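Local coordinates for Maltose/maltodextrin transport permease homologue (Bdellovibrio bacteriovorus HD100, PDB 6FFL), which probably binds maltose and maltodextrins, seen here with maltotriose, as the solute-binding domain fused to the membrane-spanning subunit of an ABC sugar transporter, at residues A[160-168]-A[351-362]; A[178-188]-A[342-351]. All coordinates share one frame; numbering follows the deposited sequence.

In the fold
Both contacts rest on helix 346-362, and W351 takes part in each. Contact 1 is the more buried: turn and short helix 160-168 lie against the later part of the helix, and its chemistry mixes ring packing with a salt bridge beside the sugar. Contact 2 lies farther from the centre of the chain and is partly buried; loop 178-188 packs on the approach to the helix and its first turns, mostly through aliphatic groups and one hydroxyl-to-carbonyl bond. Where they meet, L354 touches L188, and the guanidinium groups of R355 and R348 come close beside D352 and the terminal glucose. Contact 1 lines the maltotriose pocket directly, while contact 2 reaches it through R348 and W351.

Contact 1 (A[160-168]-A[351-362]); sequences NYTEPFFFA and WDSLRIQYQKVL. With GLC (alpha-D-glucopyranose), chain B; GLC (alpha-D-glucopyranose), chain C.
Y161 brings the edge of its ring to L362 CD1, and the same methyl group is pressed by T162 CG2 at 3.4 Å, tighter than usual carbon packing. Y161 O, buried without a hydrogen-bonding partner, faces the edge of the Y358 ring, while a water bridges T162 O and R355 O. E163 lies alongside R355: in the conformer modelled here, R355 NH2 gives a nearly straight bond of 3.2 Å to the syn side of E163 OE2, within the guanidinium plane. That carboxylate oxygen also takes a very short bond from glucose O6 (chain B); D352 OD1 holds R355 NH1, and E43 is a third acid on its NH2. P164 sets its CB 3.6 Å from W351 CE3 and its CG against R355 CB. The backbone N of F165 donates to the same glucose O6 (2.9 Å), and W351 lays a face under this sugar, a CH-pi platform. With CG turned between N and C (chi1 64°), F167 reaches Y358, the planes 69° apart. A168 CB ends the row at the W351 edge. Behind these rings lies helix 191-205, against F167, L354 and Y358; helix 368-384 backs S353, Q357 and V361, and strand 266-274 meets F165 and W351.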
loop_
_atom_site.group_PDB
_atom_site.type_symbol
_atom_site.label_atom_id
_atom_site.label_comp_id
_atom_site.label_asym_id
_atom_site.label_seq_id
_atom_site.Cartn_x
_atom_site.Cartn_y
_atom_site.Cartn_z
ATOM N N ASN A 160 6.609 9.355 -3.435
ATOM C CA ASN A 160 7.150 8.426 -4.417
ATOM C C ASN A 160 6.285 8.495 -5.675
ATOM O O ASN A 160 5.612 7.544 -6.063
ATOM C CB ASN A 160 7.190 7.019 -3.828
ATOM C CG ASN A 160 7.921 6.035 -4.715
ATOM O OD1 ASN A 160 8.696 6.428 -5.592
ATOM N ND2 ASN A 160 7.671 4.747 -4.502
ATOM N N TYR A 161 6.329 9.657 -6.328
ATOM C CA TYR A 161 5.360 9.958 -7.376
ATOM C C TYR A 161 5.615 9.221 -8.689
ATOM O O TYR A 161 4.775 9.305 -9.594
ATOM C CB TYR A 161 5.309 11.472 -7.615
ATOM C CG TYR A 161 6.613 12.104 -8.062
ATOM C CD1 TYR A 161 7.051 11.999 -9.379
ATOM C CD2 TYR A 161 7.386 12.845 -7.177
ATOM C CE1 TYR A 161 8.227 12.591 -9.789
ATOM C CE2 TYR A 161 8.567 13.438 -7.580
ATOM C CZ TYR A 161 8.981 13.317 -8.878
ATOM O OH TYR A 161 10.155 13.919 -9.277
ATOM N N THR A 162 6.736 8.511 -8.830
ATOM C CA THR A 162 6.927 7.664 -10.004
ATOM C C THR A 162 6.152 6.355 -9.914
ATOM O O THR A 162 5.885 5.722 -10.949
ATOM C CB THR A 162 8.407 7.320 -10.210
ATOM O OG1 THR A 162 8.898 6.606 -9.068
ATOM C CG2 THR A 162 9.252 8.570 -10.426
ATOM N N GLU A 163 5.836 5.928 -8.711
ATOM C CA GLU A 163 5.220 4.630 -8.453
ATOM C C GLU A 163 3.717 4.729 -8.676
ATOM O O GLU A 163 3.078 5.596 -8.095
ATOM C CB GLU A 163 5.521 4.206 -7.016
ATOM C CG GLU A 163 5.065 2.807 -6.639
ATOM C CD GLU A 163 5.779 1.715 -7.402
ATOM O OE1 GLU A 163 6.966 1.901 -7.742
ATOM O OE2 GLU A 163 5.156 0.659 -7.680
ATOM N N PRO A 164 3.118 3.856 -9.500
ATOM C CA PRO A 164 1.708 4.057 -9.866
ATOM C C PRO A 164 0.752 4.112 -8.685
ATOM O O PRO A 164 -0.236 4.853 -8.730
ATOM C CB PRO A 164 1.411 2.854 -10.775
ATOM C CG PRO A 164 2.716 2.488 -11.345
ATOM C CD PRO A 164 3.756 2.792 -10.293
ATOM N N PHE A 165 0.996 3.324 -7.634
ATOM C CA PHE A 165 0.124 3.388 -6.461
ATOM C C PHE A 165 -0.017 4.818 -5.959
ATOM O O PHE A 165 -1.091 5.215 -5.492
ATOM C CB PHE A 165 0.687 2.492 -5.357
ATOM C CG PHE A 165 -0.300 2.163 -4.263
ATOM C CD1 PHE A 165 -1.415 1.372 -4.523
ATOM C CD2 PHE A 165 -0.089 2.623 -2.971
ATOM C CE1 PHE A 165 -2.314 1.030 -3.507
ATOM C CE2 PHE A 165 -0.976 2.301 -1.945
ATOM C CZ PHE A 165 -2.101 1.503 -2.220
ATOM N N PHE A 166 1.047 5.610 -6.080
ATOM C CA PHE A 166 1.057 6.943 -5.493
ATOM C C PHE A 166 0.406 7.994 -6.385
ATOM O O PHE A 166 0.005 9.048 -5.873
ATOM C CB PHE A 166 2.493 7.330 -5.146
ATOM C CG PHE A 166 3.059 6.554 -3.980
ATOM C CD1 PHE A 166 3.505 5.245 -4.140
ATOM C CD2 PHE A 166 3.129 7.132 -2.718
ATOM C CE1 PHE A 166 4.017 4.525 -3.059
ATOM C CE2 PHE A 166 3.644 6.415 -1.633
ATOM C CZ PHE A 166 4.085 5.117 -1.808
ATOM N N PHE A 167 0.254 7.751 -7.694
ATOM C CA PHE A 167 -0.571 8.687 -8.460
ATOM C C PHE A 167 -1.962 8.150 -8.769
ATOM O O PHE A 167 -2.820 8.922 -9.212
ATOM C CB PHE A 167 0.155 9.163 -9.747
ATOM C CG PHE A 167 0.442 8.101 -10.781
ATOM C CD1 PHE A 167 -0.573 7.586 -11.593
ATOM C CD2 PHE A 167 1.746 7.683 -11.003
ATOM C CE1 PHE A 167 -0.284 6.642 -12.581
ATOM C CE2 PHE A 167 2.045 6.736 -11.981
ATOM C CZ PHE A 167 1.014 6.207 -12.767
ATOM N N ALA A 168 -2.225 6.872 -8.493
ATOM C CA ALA A 168 -3.564 6.312 -8.663
ATOM C C ALA A 168 -4.691 7.097 -7.998
ATOM O O ALA A 168 -5.774 7.186 -8.600
ATOM C CB ALA A 168 -3.569 4.866 -8.144
ATOM N N TRP A 351 -0.955 -2.037 -13.414
ATOM C CA TRP A 351 0.161 -1.454 -12.668
ATOM C C TRP A 351 1.437 -1.448 -13.498
ATOM O O TRP A 351 2.182 -0.460 -13.514
ATOM C CB TRP A 351 0.420 -2.235 -11.379
ATOM C CG TRP A 351 -0.604 -2.141 -10.307
ATOM C CD1 TRP A 351 -1.112 -3.187 -9.590
ATOM C CD2 TRP A 351 -1.216 -0.948 -9.771
ATOM N NE1 TRP A 351 -2.013 -2.722 -8.652
ATOM C CE2 TRP A 351 -2.093 -1.357 -8.744
ATOM C CE3 TRP A 351 -1.108 0.421 -10.062
ATOM C CZ2 TRP A 351 -2.865 -0.454 -8.012
ATOM C CZ3 TRP A 351 -1.882 1.317 -9.330
ATOM C CH2 TRP A 351 -2.743 0.874 -8.318
ATOM N N ASP A 352 1.746 -2.576 -14.142
ATOM C CA ASP A 352 3.009 -2.674 -14.872
ATOM C C ASP A 352 3.041 -1.724 -16.060
ATOM O O ASP A 352 4.075 -1.105 -16.331
ATOM C CB ASP A 352 3.247 -4.115 -15.320
ATOM C CG ASP A 352 3.548 -5.047 -14.142
ATOM O OD1 ASP A 352 3.993 -4.551 -13.092
ATOM O OD2 ASP A 352 3.348 -6.269 -14.277
ATOM N N SER A 353 1.927 -1.612 -16.789
ATOM C CA SER A 353 1.862 -0.688 -17.918
ATOM C C SER A 353 1.961 0.760 -17.456
ATOM O O SER A 353 2.679 1.566 -18.062
ATOM C CB SER A 353 0.566 -0.904 -18.697
ATOM O OG SER A 353 0.513 -0.059 -19.832
ATOM N N LEU A 354 1.243 1.114 -16.388
ATOM C CA LEU A 354 1.310 2.480 -15.881
ATOM C C LEU A 354 2.730 2.849 -15.474
ATOM O O LEU A 354 3.194 3.967 -15.742
ATOM C CB LEU A 354 0.355 2.644 -14.701
ATOM C CG LEU A 354 -1.132 2.751 -15.018
ATOM C CD1 LEU A 354 -1.915 2.750 -13.706
ATOM C CD2 LEU A 354 -1.409 4.026 -15.823
ATOM N N ARG A 355 3.448 1.926 -14.834
ATOM C CA ARG A 355 4.796 2.264 -14.386
ATOM C C ARG A 355 5.719 2.513 -15.570
ATOM O O ARG A 355 6.496 3.475 -15.566
ATOM C CB ARG A 355 5.363 1.165 -13.492
ATOM C CG ARG A 355 6.650 1.579 -12.776
ATOM C CD ARG A 355 7.291 0.398 -12.042
ATOM N NE ARG A 355 6.442 -0.093 -10.959
ATOM C CZ ARG A 355 5.746 -1.225 -11.001
ATOM N NH1 ARG A 355 5.794 -2.003 -12.073
ATOM N NH2 ARG A 355 5.003 -1.577 -9.962
ATOM N N ILE A 356 5.646 1.655 -16.589
ATOM C CA ILE A 356 6.487 1.817 -17.768
ATOM C C ILE A 356 6.217 3.159 -18.438
ATOM O O ILE A 356 7.147 3.919 -18.740
ATOM C CB ILE A 356 6.256 0.648 -18.742
ATOM C CG1 ILE A 356 6.836 -0.644 -18.171
ATOM C CG2 ILE A 356 6.853 0.957 -20.133
ATOM C CD1 ILE A 356 6.250 -1.886 -18.822
ATOM N N GLN A 357 4.938 3.484 -18.652
ATOM C CA GLN A 357 4.620 4.687 -19.415
ATOM C C GLN A 357 4.952 5.953 -18.634
ATOM O O GLN A 357 5.505 6.903 -19.205
ATOM C CB GLN A 357 3.149 4.682 -19.842
ATOM C CG GLN A 357 2.761 3.514 -20.735
ATOM C CD GLN A 357 3.777 3.222 -21.828
ATOM O OE1 GLN A 357 4.275 4.125 -22.505
ATOM N NE2 GLN A 357 4.081 1.946 -22.011
ATOM N N TYR A 358 4.638 6.000 -17.328
ATOM C CA TYR A 358 4.915 7.245 -16.610
ATOM C C TYR A 358 6.408 7.446 -16.396
ATOM O O TYR A 358 6.870 8.588 -16.319
ATOM C CB TYR A 358 4.180 7.329 -15.262
ATOM C CG TYR A 358 3.999 8.792 -14.812
ATOM C CD1 TYR A 358 3.714 9.789 -15.749
ATOM C CD2 TYR A 358 4.165 9.174 -13.489
ATOM C CE1 TYR A 358 3.544 11.125 -15.373
ATOM C CE2 TYR A 358 4.004 10.501 -13.099
ATOM C CZ TYR A 358 3.694 11.474 -14.048
ATOM O OH TYR A 358 3.532 12.804 -13.688
ATOM N N GLN A 359 7.183 6.365 -16.320
ATOM C CA GLN A 359 8.631 6.536 -16.261
ATOM C C GLN A 359 9.131 7.271 -17.493
ATOM O O GLN A 359 10.008 8.137 -17.398
ATOM C CB GLN A 359 9.329 5.178 -16.123
ATOM C CG GLN A 359 10.809 5.262 -15.751
ATOM C CD GLN A 359 11.719 5.502 -16.951
ATOM O OE1 GLN A 359 11.362 5.202 -18.091
ATOM N NE2 GLN A 359 12.903 6.056 -16.696
ATOM N N LYS A 360 8.561 6.956 -18.658
ATOM C CA LYS A 360 8.984 7.617 -19.887
ATOM C C LYS A 360 8.539 9.070 -19.915
ATOM O O LYS A 360 9.250 9.929 -20.447
ATOM C CB LYS A 360 8.422 6.873 -21.094
ATOM C CG LYS A 360 8.978 5.476 -21.288
ATOM C CD LYS A 360 8.226 4.788 -22.427
ATOM C CE LYS A 360 8.790 3.418 -22.744
ATOM N NZ LYS A 360 8.050 2.785 -23.871
ATOM N N VAL A 361 7.348 9.357 -19.384
ATOM C CA VAL A 361 6.897 10.742 -19.273
ATOM C C VAL A 361 7.839 11.532 -18.377
ATOM O O VAL A 361 8.313 12.618 -18.738
ATOM C CB VAL A 361 5.463 10.797 -18.725
ATOM C CG1 VAL A 361 5.038 12.255 -18.533
ATOM C CG2 VAL A 361 4.517 10.079 -19.638
ATOM N N LEU A 362 8.086 11.015 -17.172
ATOM C CA LEU A 362 8.940 11.738 -16.234
ATOM C C LEU A 362 10.362 11.867 -16.751
ATOM O O LEU A 362 11.046 12.847 -16.435
ATOM C CB LEU A 362 8.929 11.044 -14.875
ATOM C CG LEU A 362 7.569 11.099 -14.179
ATOM C CD1 LEU A 362 7.623 10.351 -12.871
ATOM C CD2 LEU A 362 7.113 12.535 -13.944
HETATM C C1 GLC B . 0.676 -1.478 -4.811
HETATM C C2 GLC B . 0.225 -2.879 -5.232
HETATM C C3 GLC B . 1.308 -3.521 -6.106
HETATM C C4 GLC B . 1.605 -2.634 -7.302
HETATM C C5 GLC B . 1.999 -1.227 -6.828
HETATM C C6 GLC B . 2.091 -0.278 -8.018
HETATM O O2 GLC B . -0.058 -3.698 -4.080
HETATM O O3 GLC B . 0.859 -4.809 -6.582
HETATM O O4 GLC B . 2.681 -3.212 -8.057
HETATM O O5 GLC B . 0.963 -0.712 -5.984
HETATM O O6 GLC B . 2.711 0.976 -7.660
HETATM C C1 GLC C . 2.866 -0.046 -0.279
HETATM C C2 GLC C . 1.539 -0.784 -0.399
HETATM C C3 GLC C . 1.459 -1.652 -1.645
HETATM C C4 GLC C . 1.814 -0.785 -2.849
HETATM C C5 GLC C . 3.198 -0.177 -2.640
HETATM C C6 GLC C . 3.602 0.701 -3.831
HETATM O O2 GLC C . 1.370 -1.582 0.788
HETATM O O3 GLC C . 0.115 -2.147 -1.775
HETATM O O4 GLC C . 1.849 -1.589 -4.018
HETATM O O5 GLC C . 3.148 0.653 -1.485
HETATM O O6 GLC C . 5.021 0.966 -3.789
HETATM O O HOH W 1 7.195 5.027 -13.086
#

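Contact 2 (A[178-188]-A[342-351]); sequences FLKADGVTPNL and PVTPEVRAVW. With GLC (alpha-D-glucopyranose), chain B.
P342 opens the contact by resting its CB 3.7 Å from L179 CD2, with its CG more loosely near F178 CZ. Two residues on, T344 makes the one hydrogen bond across the two segments: OG1 donates to G183 O over 2.9 Å, almost in line with the carbonyl bond. The hydroxyl sits between the backbone N and the carbonyl carbon (chi1 59°), which turns it to the loop. E346 follows, its chain bent at chi2 to run beside V184 and point the same way, so that CG lies 3.3 Å from V184 O and the carboxylate flanks the valine CB and CG1. The V347 side chain crosses that of L179 at about a right angle, and its CG2 touches the same CD2 that P342 covers. R348 turns from the loop to the sugar; its NH2 gives glucose O4 (chain B) a bond of 2.9 Å and its NH1 gives one to O3, while D352 pairs with its guanidinium group. V350 enters the loop with both methyls: CG1 meets F178 CD1 at 3.7 Å and L188 CD2, whereas CG2 lies against P186 CB. W351 closes the segment with CH2 near F178 CZ, the six-membered ring and the phenyl ring being inclined by 47°.

The loop keeps its own shape through D182, whose OD1 accepts on one face of its plane from V184 N, which makes an Asx turn, and from T185 N, as in an Asx motif, while OD2 takes the T185 hydroxyl. Q376 of helix 368-384 also holds it, at P186 O and L188 N. Packing of V350, L179 and F178 makes the contact largely apolar, and F178 backs the tryptophan that carries the sugar.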
loop_
_atom_site.group_PDB
_atom_site.type_symbol
_atom_site.label_atom_id
_atom_site.label_comp_id
_atom_site.label_asym_id
_atom_site.label_seq_id
_atom_site.Cartn_x
_atom_site.Cartn_y
_atom_site.Cartn_z
ATOM N N PHE A 178 -9.463 3.898 -13.206
ATOM C CA PHE A 178 -8.514 3.260 -14.118
ATOM C C PHE A 178 -8.907 1.838 -14.490
ATOM O O PHE A 178 -8.267 1.243 -15.358
ATOM C CB PHE A 178 -7.086 3.283 -13.542
ATOM C CG PHE A 178 -6.896 2.479 -12.267
ATOM C CD1 PHE A 178 -6.689 1.112 -12.314
ATOM C CD2 PHE A 178 -6.844 3.116 -11.031
ATOM C CE1 PHE A 178 -6.489 0.374 -11.150
ATOM C CE2 PHE A 178 -6.638 2.387 -9.857
ATOM C CZ PHE A 178 -6.460 1.011 -9.921
ATOM N N LEU A 179 -9.933 1.289 -13.859
ATOM C CA LEU A 179 -10.485 -0.013 -14.205
ATOM C C LEU A 179 -11.977 0.172 -14.426
ATOM O O LEU A 179 -12.634 0.877 -13.656
ATOM C CB LEU A 179 -10.221 -1.015 -13.069
ATOM C CG LEU A 179 -10.127 -2.521 -13.246
ATOM C CD1 LEU A 179 -9.130 -2.894 -14.332
ATOM C CD2 LEU A 179 -9.731 -3.131 -11.899
ATOM N N LYS A 180 -12.510 -0.435 -15.481
ATOM C CA LYS A 180 -13.938 -0.320 -15.732
ATOM C C LYS A 180 -14.728 -1.077 -14.665
ATOM O O LYS A 180 -14.172 -1.767 -13.807
ATOM C CB LYS A 180 -14.285 -0.842 -17.122
ATOM C CG LYS A 180 -13.850 0.073 -18.247
ATOM C CD LYS A 180 -14.264 -0.494 -19.585
ATOM C CE LYS A 180 -14.074 0.527 -20.691
ATOM N NZ LYS A 180 -14.569 0.024 -22.006
ATOM N N ALA A 181 -16.056 -0.940 -14.734
ATOM C CA ALA A 181 -16.919 -1.493 -13.695
ATOM C C ALA A 181 -16.807 -3.009 -13.611
ATOM O O ALA A 181 -16.978 -3.583 -12.529
ATOM C CB ALA A 181 -18.372 -1.090 -13.946
ATOM N N ASP A 182 -16.509 -3.673 -14.729
ATOM C CA ASP A 182 -16.394 -5.125 -14.717
ATOM C C ASP A 182 -15.196 -5.610 -13.916
ATOM O O ASP A 182 -15.071 -6.818 -13.693
ATOM C CB ASP A 182 -16.338 -5.666 -16.151
ATOM C CG ASP A 182 -15.161 -5.121 -16.966
ATOM O OD1 ASP A 182 -14.223 -4.524 -16.398
ATOM O OD2 ASP A 182 -15.170 -5.311 -18.204
ATOM N N GLY A 183 -14.320 -4.704 -13.487
ATOM C CA GLY A 183 -13.173 -5.074 -12.692
ATOM C C GLY A 183 -12.053 -5.749 -13.448
ATOM O O GLY A 183 -11.095 -6.201 -12.815
ATOM N N VAL A 184 -12.143 -5.847 -14.773
ATOM C CA VAL A 184 -11.111 -6.525 -15.557
ATOM C C VAL A 184 -10.665 -5.745 -16.781
ATOM O O VAL A 184 -9.594 -6.047 -17.334
ATOM C CB VAL A 184 -11.573 -7.936 -15.978
ATOM C CG1 VAL A 184 -11.822 -8.812 -14.759
ATOM C CG2 VAL A 184 -12.808 -7.849 -16.865
ATOM N N THR A 185 -11.416 -4.758 -17.265
ATOM C CA THR A 185 -11.020 -4.033 -18.464
ATOM C C THR A 185 -10.263 -2.769 -18.080
ATOM O O THR A 185 -10.826 -1.909 -17.385
ATOM C CB THR A 185 -12.236 -3.677 -19.309
ATOM O OG1 THR A 185 -12.951 -4.881 -19.637
ATOM C CG2 THR A 185 -11.803 -2.997 -20.599
ATOM N N PRO A 186 -9.007 -2.614 -18.500
ATOM C CA PRO A 186 -8.286 -1.363 -18.235
ATOM C C PRO A 186 -9.009 -0.181 -18.858
ATOM O O PRO A 186 -9.612 -0.291 -19.928
ATOM C CB PRO A 186 -6.922 -1.588 -18.900
ATOM C CG PRO A 186 -6.773 -3.077 -18.975
ATOM C CD PRO A 186 -8.176 -3.596 -19.208
ATOM N N ASN A 187 -8.951 0.955 -18.166
ATOM C CA ASN A 187 -9.531 2.206 -18.635
ATOM C C ASN A 187 -8.468 3.286 -18.471
ATOM O O ASN A 187 -8.602 4.178 -17.634
ATOM C CB ASN A 187 -10.805 2.551 -17.856
ATOM C CG ASN A 187 -11.618 3.647 -18.519
ATOM O OD1 ASN A 187 -11.711 3.717 -19.741
ATOM N ND2 ASN A 187 -12.210 4.511 -17.708
ATOM N N LEU A 188 -7.412 3.198 -19.283
ATOM C CA LEU A 188 -6.259 4.077 -19.139
ATOM C C LEU A 188 -6.147 5.136 -20.223
ATOM O O LEU A 188 -5.497 6.163 -19.991
ATOM C CB LEU A 188 -4.962 3.251 -19.120
ATOM C CG LEU A 188 -4.951 2.062 -18.150
ATOM C CD1 LEU A 188 -3.622 1.309 -18.241
ATOM C CD2 LEU A 188 -5.225 2.563 -16.724
ATOM N N PRO A 342 -8.666 -3.376 -6.108
ATOM C CA PRO A 342 -9.048 -4.506 -6.968
ATOM C C PRO A 342 -7.981 -5.588 -6.909
ATOM O O PRO A 342 -6.800 -5.310 -6.699
ATOM C CB PRO A 342 -9.149 -3.874 -8.363
ATOM C CG PRO A 342 -8.200 -2.716 -8.329
ATOM C CD PRO A 342 -8.207 -2.205 -6.884
ATOM N N VAL A 343 -8.408 -6.848 -7.055
ATOM C CA VAL A 343 -7.494 -7.972 -6.869
ATOM C C VAL A 343 -7.447 -8.914 -8.062
ATOM O O VAL A 343 -6.707 -9.896 -8.024
ATOM C CB VAL A 343 -7.807 -8.770 -5.584
ATOM C CG1 VAL A 343 -7.827 -7.847 -4.350
ATOM C CG2 VAL A 343 -9.134 -9.553 -5.725
ATOM N N THR A 344 -8.202 -8.655 -9.122
ATOM C CA THR A 344 -8.161 -9.532 -10.286
ATOM C C THR A 344 -6.778 -9.472 -10.943
ATOM O O THR A 344 -6.060 -8.474 -10.806
ATOM C CB THR A 344 -9.222 -9.124 -11.304
ATOM O OG1 THR A 344 -8.986 -7.769 -11.692
ATOM C CG2 THR A 344 -10.609 -9.239 -10.707
ATOM N N PRO A 345 -6.366 -10.524 -11.660
ATOM C CA PRO A 345 -5.009 -10.512 -12.237
ATOM C C PRO A 345 -4.818 -9.412 -13.265
ATOM O O PRO A 345 -3.684 -8.973 -13.485
ATOM C CB PRO A 345 -4.867 -11.915 -12.855
ATOM C CG PRO A 345 -6.259 -12.414 -13.006
ATOM C CD PRO A 345 -7.067 -11.801 -11.911
ATOM N N GLU A 346 -5.906 -8.931 -13.878
ATOM C CA GLU A 346 -5.809 -7.848 -14.842
ATOM C C GLU A 346 -5.182 -6.603 -14.225
ATOM O O GLU A 346 -4.544 -5.818 -14.937
ATOM C CB GLU A 346 -7.196 -7.524 -15.399
ATOM C CG GLU A 346 -7.740 -8.560 -16.399
ATOM C CD GLU A 346 -8.393 -9.790 -15.768
ATOM O OE1 GLU A 346 -8.398 -9.938 -14.531
ATOM O OE2 GLU A 346 -8.918 -10.628 -16.533
ATOM N N VAL A 347 -5.348 -6.408 -12.913
ATOM C CA VAL A 347 -4.810 -5.216 -12.253
ATOM C C VAL A 347 -3.292 -5.202 -12.327
ATOM O O VAL A 347 -2.669 -4.135 -12.405
ATOM C CB VAL A 347 -5.302 -5.153 -10.790
ATOM C CG1 VAL A 347 -4.659 -3.990 -10.049
ATOM C CG2 VAL A 347 -6.801 -5.026 -10.757
ATOM N N ARG A 348 -2.676 -6.383 -12.318
ATOM C CA ARG A 348 -1.227 -6.485 -12.439
ATOM C C ARG A 348 -0.744 -5.878 -13.751
ATOM O O ARG A 348 0.252 -5.143 -13.778
ATOM C CB ARG A 348 -0.821 -7.959 -12.333
ATOM C CG ARG A 348 0.629 -8.233 -12.611
ATOM C CD ARG A 348 1.464 -7.937 -11.388
ATOM N NE ARG A 348 2.109 -6.626 -11.449
ATOM C CZ ARG A 348 2.054 -5.726 -10.468
ATOM N NH1 ARG A 348 1.369 -5.980 -9.365
ATOM N NH2 ARG A 348 2.709 -4.580 -10.591
ATOM N N ALA A 349 -1.439 -6.181 -14.854
ATOM C CA ALA A 349 -1.096 -5.586 -16.138
ATOM C C ALA A 349 -1.252 -4.072 -16.104
ATOM O O ALA A 349 -0.451 -3.344 -16.707
ATOM C CB ALA A 349 -1.975 -6.181 -17.240
ATOM N N VAL A 350 -2.284 -3.581 -15.413
ATOM C CA VAL A 350 -2.494 -2.138 -15.313
ATOM C C VAL A 350 -1.335 -1.485 -14.573
ATOM O O VAL A 350 -0.778 -0.480 -15.032
ATOM C CB VAL A 350 -3.840 -1.823 -14.639
ATOM C CG1 VAL A 350 -3.927 -0.327 -14.333
ATOM C CG2 VAL A 350 -5.005 -2.233 -15.543
ATOM N N TRP A 351 -0.955 -2.037 -13.414
ATOM C CA TRP A 351 0.161 -1.454 -12.668
ATOM C C TRP A 351 1.437 -1.448 -13.498
ATOM O O TRP A 351 2.182 -0.460 -13.514
ATOM C CB TRP A 351 0.420 -2.235 -11.379
ATOM C CG TRP A 351 -0.604 -2.141 -10.307
ATOM C CD1 TRP A 351 -1.112 -3.187 -9.590
ATOM C CD2 TRP A 351 -1.216 -0.948 -9.771
ATOM N NE1 TRP A 351 -2.013 -2.722 -8.652
ATOM C CE2 TRP A 351 -2.093 -1.357 -8.744
ATOM C CE3 TRP A 351 -1.108 0.421 -10.062
ATOM C CZ2 TRP A 351 -2.865 -0.454 -8.012
ATOM C CZ3 TRP A 351 -1.882 1.317 -9.330
ATOM C CH2 TRP A 351 -2.743 0.874 -8.318
HETATM C C1 GLC B . 0.676 -1.478 -4.811
HETATM C C2 GLC B . 0.225 -2.879 -5.232
HETATM C C3 GLC B . 1.308 -3.521 -6.106
HETATM C C4 GLC B . 1.605 -2.634 -7.302
HETATM C C5 GLC B . 1.999 -1.227 -6.828
HETATM C C6 GLC B . 2.091 -0.278 -8.018
HETATM O O2 GLC B . -0.058 -3.698 -4.080
HETATM O O3 GLC B . 0.859 -4.809 -6.582
HETATM O O4 GLC B . 2.681 -3.212 -8.057
HETATM O O5 GLC B . 0.963 -0.712 -5.984
HETATM O O6 GLC B . 2.711 0.976 -7.660
#